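Local coordinates for protein Nadp(h)-dependent ketose reductase (Bemisia argentifolii, PDB 1E3J) that probably interconverts fructose and sorbitol with NADP(H) as coenzyme, as a zinc-containing member of the alcohol dehydrogenase family, at residues M35-I40 with K344-C349; L125-V130 with F323-T328. All blocks are in the same frame, centred on the assembly; numbering follows the deposited sequence.

Interaction 1. Residues M35-I40 with K344-C349; sequences MAYVGI and KVMISC
The ring of Tyr37 meets Ser348 and Met346 obliquely. Its CE1 lies 3.5 Å from Ser348 CB, and CD1 rests near Met346 CG. The Tyr37 and Met346 side chains cross at about a right angle, and Tyr37 CB touches Met346 SD at 3.8 Å. A bend at chi2 (71°) brings Met346 SD within 3.6 Å of Gly39 N, on the side of the sheet that Tyr37 occupies. Leu145 and Ala149 of helix 145-149 also pack on Tyr37. A bound boric acid lies nearby.

The two strands run antiparallel. Val38 and Ile347 form a hydrogen-bonded pair, with N-H to O bonds in both directions. Tyr37-Ser348 and Gly39-Met346 are the non-hydrogen-bonded pairs beside it. Past the end of strand 344-348, Cys349 N still donates to Ala36 O at 2.7 Å.

The other side of the sheet carries Val38, Ile40, Val345 and Ile347. Ile40 CD1 touches Val345 CG1 at 3.6 Å, and Ile40 CG2 meets Ile347 CD1 at 4.1 Å. Helix 328-337 packs on this apolar side.

A bend at chi2 (62°) turns Lys344 CD back to 3.6 Å from Ile40 O. Lys344 NZ donates a hydrogen bond to Ile40 O at 2.8 Å, from well above the carbonyl plane. A water also donates to Ile40 O and accepts from Val345 N. Lys344 NZ forms a salt bridge with Glu67, which with Cys41 and His66 binds one of the two zinc ions. The buried lysine is thus a second-shell residue: held by Ile40 O, it braces the zinc ligand Glu67.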
loop_
_atom_site.group_PDB
_atom_site.type_symbol
_atom_site.label_atom_id
_atom_site.label_comp_id
_atom_site.label_asym_id
_atom_site.label_seq_id
_atom_site.Cartn_x
_atom_site.Cartn_y
_atom_site.Cartn_z
ATOM N N MET A 35 -31.227 -22.331 12.082
ATOM C CA MET A 35 -29.830 -22.652 12.305
ATOM C C MET A 35 -29.473 -24.078 12.020
ATOM O O MET A 35 -30.323 -24.982 12.149
ATOM C CB MET A 35 -29.433 -22.267 13.728
ATOM C CG MET A 35 -29.649 -20.771 14.025
ATOM S SD MET A 35 -28.824 -19.703 12.740
ATOM C CE MET A 35 -27.141 -20.031 13.199
ATOM N N ALA A 36 -28.218 -24.288 11.623
ATOM C CA ALA A 36 -27.736 -25.630 11.334
ATOM C C ALA A 36 -26.566 -26.069 12.241
ATOM O O ALA A 36 -26.659 -27.078 12.935
ATOM C CB ALA A 36 -27.353 -25.744 9.872
ATOM N N TYR A 37 -25.469 -25.311 12.237
ATOM C CA TYR A 37 -24.321 -25.637 13.055
ATOM C C TYR A 37 -23.779 -24.380 13.739
ATOM O O TYR A 37 -23.891 -23.262 13.212
ATOM C CB TYR A 37 -23.230 -26.284 12.202
ATOM C CG TYR A 37 -23.613 -27.642 11.658
ATOM C CD1 TYR A 37 -23.408 -28.802 12.425
ATOM C CD2 TYR A 37 -24.276 -27.764 10.432
ATOM C CE1 TYR A 37 -23.869 -30.052 11.978
ATOM C CE2 TYR A 37 -24.735 -29.007 9.981
ATOM C CZ TYR A 37 -24.529 -30.141 10.757
ATOM O OH TYR A 37 -24.958 -31.370 10.298
ATOM N N VAL A 38 -23.207 -24.566 14.920
ATOM C CA VAL A 38 -22.648 -23.480 15.687
ATOM C C VAL A 38 -21.410 -24.016 16.391
ATOM O O VAL A 38 -21.499 -24.947 17.207
ATOM C CB VAL A 38 -23.638 -22.962 16.742
ATOM C CG1 VAL A 38 -22.987 -21.875 17.583
ATOM C CG2 VAL A 38 -24.862 -22.416 16.073
ATOM N N GLY A 39 -20.261 -23.441 16.054
ATOM C CA GLY A 39 -19.021 -23.865 16.661
ATOM C C GLY A 39 -18.814 -23.018 17.891
ATOM O O GLY A 39 -19.428 -21.962 18.037
ATOM N N ILE A 40 -17.972 -23.468 18.802
ATOM C CA ILE A 40 -17.737 -22.668 19.983
ATOM C C ILE A 40 -16.250 -22.491 20.177
ATOM O O ILE A 40 -15.471 -23.330 19.741
ATOM C CB ILE A 40 -18.380 -23.315 21.217
ATOM C CG1 ILE A 40 -17.878 -24.748 21.404
ATOM C CG2 ILE A 40 -19.889 -23.311 21.042
ATOM C CD1 ILE A 40 -18.568 -25.488 22.586
ATOM N N LYS A 344 -11.896 -28.480 17.550
ATOM C CA LYS A 344 -13.087 -27.656 17.487
ATOM C C LYS A 344 -14.346 -28.440 17.884
ATOM O O LYS A 344 -14.591 -29.539 17.374
ATOM C CB LYS A 344 -13.212 -27.071 16.063
ATOM C CG LYS A 344 -14.507 -26.345 15.774
ATOM C CD LYS A 344 -14.771 -25.106 16.650
ATOM C CE LYS A 344 -13.791 -23.957 16.429
ATOM N NZ LYS A 344 -14.276 -22.770 17.231
ATOM N N VAL A 345 -15.132 -27.874 18.803
ATOM C CA VAL A 345 -16.386 -28.477 19.281
ATOM C C VAL A 345 -17.537 -27.819 18.523
ATOM O O VAL A 345 -17.671 -26.597 18.542
ATOM C CB VAL A 345 -16.584 -28.239 20.806
ATOM C CG1 VAL A 345 -17.921 -28.758 21.242
ATOM C CG2 VAL A 345 -15.460 -28.905 21.601
ATOM N N MET A 346 -18.361 -28.645 17.884
ATOM C CA MET A 346 -19.482 -28.228 17.060
ATOM C C MET A 346 -20.847 -28.728 17.579
ATOM O O MET A 346 -21.013 -29.904 17.953
ATOM C CB MET A 346 -19.256 -28.746 15.639
ATOM C CG MET A 346 -20.244 -28.247 14.614
ATOM S SD MET A 346 -20.033 -26.462 14.182
ATOM C CE MET A 346 -18.309 -26.517 13.646
ATOM N N ILE A 347 -21.821 -27.820 17.570
ATOM C CA ILE A 347 -23.166 -28.076 18.017
ATOM C C ILE A 347 -24.136 -27.971 16.858
ATOM O O ILE A 347 -24.222 -26.921 16.237
ATOM C CB ILE A 347 -23.600 -27.050 19.085
ATOM C CG1 ILE A 347 -22.559 -27.023 20.200
ATOM C CG2 ILE A 347 -25.001 -27.415 19.602
ATOM C CD1 ILE A 347 -22.874 -26.065 21.363
ATOM N N SER A 348 -24.868 -29.048 16.569
ATOM C CA SER A 348 -25.838 -29.047 15.466
ATOM C C SER A 348 -27.204 -28.656 16.005
ATOM O O SER A 348 -27.613 -29.108 17.078
ATOM C CB SER A 348 -25.898 -30.422 14.798
ATOM O OG SER A 348 -26.004 -31.443 15.765
ATOM N N CYS A 349 -27.919 -27.847 15.237
ATOM C CA CYS A 349 -29.199 -27.312 15.646
ATOM C C CYS A 349 -30.481 -27.808 15.024
ATOM O O CYS A 349 -31.544 -27.479 15.520
ATOM C CB CYS A 349 -29.175 -25.805 15.450
ATOM S SG CYS A 349 -28.028 -24.944 16.490
HETATM O O HOH W 1 -14.023 -25.588 20.371
#

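Interaction 2. Residues L125-V130 with F323-T328; sequences LARYYV and FKLEQT
Leu125 and Leu325 meet between two segments that form no beta pairing. Their CA atoms are 7.7 Å apart. Residues 125-127 are a loop leading into strand 128-132, while 323-328 leaves strand 319-324 through a 3-10 turn. Gln327 is the N-cap of helix 328-337. Leu325 O receives both Thr328 N and Thr328 OG1, the hydroxyl lying 2.7 Å away in the carbonyl plane, on a lone pair.

Leu325 points at the loop, and its CG, anti to the backbone N (chi1 180°), continues that way. The two leucine side chains slide past each other in opposite directions, and Leu125 CD1 touches Leu325 CD1 at 3.7 Å. Leu125 CD2 reaches Thr328 CG2 tip to tip, at 3.6 Å.

The other methyl of Leu325, CD2, lies over one face of the Arg127 guanidinium, offset toward the rim and 3.8 Å from NH1. At the edge of that group, Arg127 NH2 donates to Glu326 OE2 at 2.8 Å in a salt bridge. The oxygen is in the guanidinium plane, but the nitrogen approaches from above the carboxylate plane. The two planes are 54° apart.

Arg127 NH1 also hydrogen-bonds Cys349 O. The guanidinium is therefore held by a carboxylate at NH2 and a carbonyl at NH1, with a methyl over one face. The charged pair flanks an apolar contact that joins the loop to the 3-10 turn and the first residue of helix 328-337.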
loop_
_atom_site.group_PDB
_atom_site.type_symbol
_atom_site.label_atom_id
_atom_site.label_comp_id
_atom_site.label_asym_id
_atom_site.label_seq_id
_atom_site.Cartn_x
_atom_site.Cartn_y
_atom_site.Cartn_z
ATOM N N LEU A 125 -26.970 -19.523 18.988
ATOM C CA LEU A 125 -27.008 -20.933 19.363
ATOM C C LEU A 125 -28.451 -21.077 19.784
ATOM O O LEU A 125 -28.767 -20.966 20.945
ATOM C CB LEU A 125 -26.059 -21.244 20.533
ATOM C CG LEU A 125 -26.053 -22.721 20.996
ATOM C CD1 LEU A 125 -25.644 -23.636 19.830
ATOM C CD2 LEU A 125 -25.102 -22.914 22.175
ATOM N N ALA A 126 -29.317 -21.245 18.792
ATOM C CA ALA A 126 -30.757 -21.346 18.962
ATOM C C ALA A 126 -31.237 -22.026 17.683
ATOM O O ALA A 126 -30.440 -22.213 16.756
ATOM C CB ALA A 126 -31.369 -19.958 19.059
ATOM N N ARG A 127 -32.521 -22.367 17.618
ATOM C CA ARG A 127 -33.053 -23.060 16.442
ATOM C C ARG A 127 -33.268 -22.075 15.325
ATOM O O ARG A 127 -33.135 -22.410 14.153
ATOM C CB ARG A 127 -34.423 -23.722 16.726
ATOM C CG ARG A 127 -34.461 -24.729 17.863
ATOM C CD ARG A 127 -34.097 -26.170 17.441
ATOM N NE ARG A 127 -34.337 -27.107 18.556
ATOM C CZ ARG A 127 -33.596 -28.183 18.805
ATOM N NH1 ARG A 127 -32.569 -28.487 18.016
ATOM N NH2 ARG A 127 -33.847 -28.935 19.870
ATOM N N TYR A 128 -33.673 -20.878 15.710
ATOM C CA TYR A 128 -33.938 -19.822 14.762
ATOM C C TYR A 128 -33.187 -18.563 15.108
ATOM O O TYR A 128 -32.976 -18.252 16.283
ATOM C CB TYR A 128 -35.422 -19.511 14.690
ATOM C CG TYR A 128 -36.192 -20.595 14.027
ATOM C CD1 TYR A 128 -36.302 -20.641 12.637
ATOM C CD2 TYR A 128 -36.765 -21.628 14.770
ATOM C CE1 TYR A 128 -36.964 -21.695 12.003
ATOM C CE2 TYR A 128 -37.429 -22.690 14.136
ATOM C CZ TYR A 128 -37.527 -22.717 12.760
ATOM O OH TYR A 128 -38.192 -23.758 12.136
ATOM N N TYR A 129 -32.830 -17.820 14.067
ATOM C CA TYR A 129 -32.067 -16.588 14.236
ATOM C C TYR A 129 -32.300 -15.666 13.059
ATOM O O TYR A 129 -32.439 -16.104 11.916
ATOM C CB TYR A 129 -30.584 -16.966 14.352
ATOM C CG TYR A 129 -29.623 -15.824 14.494
ATOM C CD1 TYR A 129 -29.631 -15.009 15.628
ATOM C CD2 TYR A 129 -28.707 -15.541 13.464
ATOM C CE1 TYR A 129 -28.753 -13.931 15.734
ATOM C CE2 TYR A 129 -27.822 -14.468 13.555
ATOM C CZ TYR A 129 -27.848 -13.669 14.678
ATOM O OH TYR A 129 -26.984 -12.604 14.738
ATOM N N VAL A 130 -32.355 -14.384 13.339
ATOM C CA VAL A 130 -32.548 -13.364 12.304
ATOM C C VAL A 130 -31.196 -12.613 12.158
ATOM O O VAL A 130 -30.541 -12.354 13.162
ATOM C CB VAL A 130 -33.706 -12.436 12.741
ATOM C CG1 VAL A 130 -33.302 -10.969 12.696
ATOM C CG2 VAL A 130 -34.948 -12.734 11.861
ATOM N N PHE A 323 -22.015 -32.285 19.079
ATOM C CA PHE A 323 -23.080 -32.415 20.067
ATOM C C PHE A 323 -24.331 -31.790 19.461
ATOM O O PHE A 323 -24.238 -30.942 18.558
ATOM C CB PHE A 323 -22.771 -31.634 21.363
ATOM C CG PHE A 323 -21.578 -32.143 22.143
ATOM C CD1 PHE A 323 -21.736 -33.138 23.130
ATOM C CD2 PHE A 323 -20.309 -31.621 21.924
ATOM C CE1 PHE A 323 -20.648 -33.596 23.875
ATOM C CE2 PHE A 323 -19.210 -32.071 22.664
ATOM C CZ PHE A 323 -19.378 -33.060 23.646
ATOM N N LYS A 324 -25.491 -32.200 19.964
ATOM C CA LYS A 324 -26.761 -31.637 19.536
ATOM C C LYS A 324 -26.997 -30.421 20.456
ATOM O O LYS A 324 -26.308 -30.263 21.475
ATOM C CB LYS A 324 -27.880 -32.671 19.708
ATOM C CG LYS A 324 -27.738 -33.877 18.770
ATOM N N LEU A 325 -27.944 -29.569 20.096
ATOM C CA LEU A 325 -28.232 -28.396 20.892
ATOM C C LEU A 325 -28.605 -28.788 22.334
ATOM O O LEU A 325 -28.205 -28.128 23.309
ATOM C CB LEU A 325 -29.350 -27.598 20.209
ATOM C CG LEU A 325 -29.819 -26.316 20.894
ATOM C CD1 LEU A 325 -28.657 -25.333 21.086
ATOM C CD2 LEU A 325 -30.920 -25.683 20.057
ATOM N N GLU A 326 -29.346 -29.883 22.489
ATOM C CA GLU A 326 -29.721 -30.309 23.841
ATOM C C GLU A 326 -28.486 -30.572 24.736
ATOM O O GLU A 326 -28.557 -30.432 25.952
ATOM C CB GLU A 326 -30.610 -31.567 23.776
ATOM C CG GLU A 326 -31.952 -31.384 23.023
ATOM C CD GLU A 326 -31.815 -31.433 21.484
ATOM O OE1 GLU A 326 -30.678 -31.522 20.952
ATOM O OE2 GLU A 326 -32.861 -31.374 20.797
ATOM N N GLN A 327 -27.353 -30.947 24.143
ATOM C CA GLN A 327 -26.154 -31.230 24.932
ATOM C C GLN A 327 -25.142 -30.076 25.006
ATOM O O GLN A 327 -23.954 -30.296 25.265
ATOM C CB GLN A 327 -25.449 -32.479 24.391
ATOM C CG GLN A 327 -25.923 -33.787 24.992
ATOM C CD GLN A 327 -27.359 -34.124 24.599
ATOM O OE1 GLN A 327 -27.659 -34.406 23.425
ATOM N NE2 GLN A 327 -28.265 -34.090 25.582
ATOM N N THR A 328 -25.622 -28.855 24.796
ATOM C CA THR A 328 -24.771 -27.678 24.820
ATOM C C THR A 328 -23.837 -27.602 26.020
ATOM O O THR A 328 -22.640 -27.318 25.866
ATOM C CB THR A 328 -25.626 -26.378 24.761
ATOM O OG1 THR A 328 -26.211 -26.261 23.465
ATOM C CG2 THR A 328 -24.765 -25.152 25.025
#

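From the N terminus, strand 30-40 comes first and the loop at 125-127 follows, entering strand 128-132. The chain then runs through the Rossmann-type coenzyme domain and returns at strand 319-324. Interaction 2 closes here, across 192 residues. Helix 328-337 leads on to strand 344-348, where interaction 1 closes the larger loop. Interaction 2 is thus nested inside interaction 1. Their centres are 7 Å apart. In the shared sheet, strand 30-40 pairs antiparallel with both 128-132 and 344-348, which follow one another along it, and 319-324 pairs with 344-348 in parallel. Together the contacts tie the C-terminal return of the chain to the GroES-like catalytic domain.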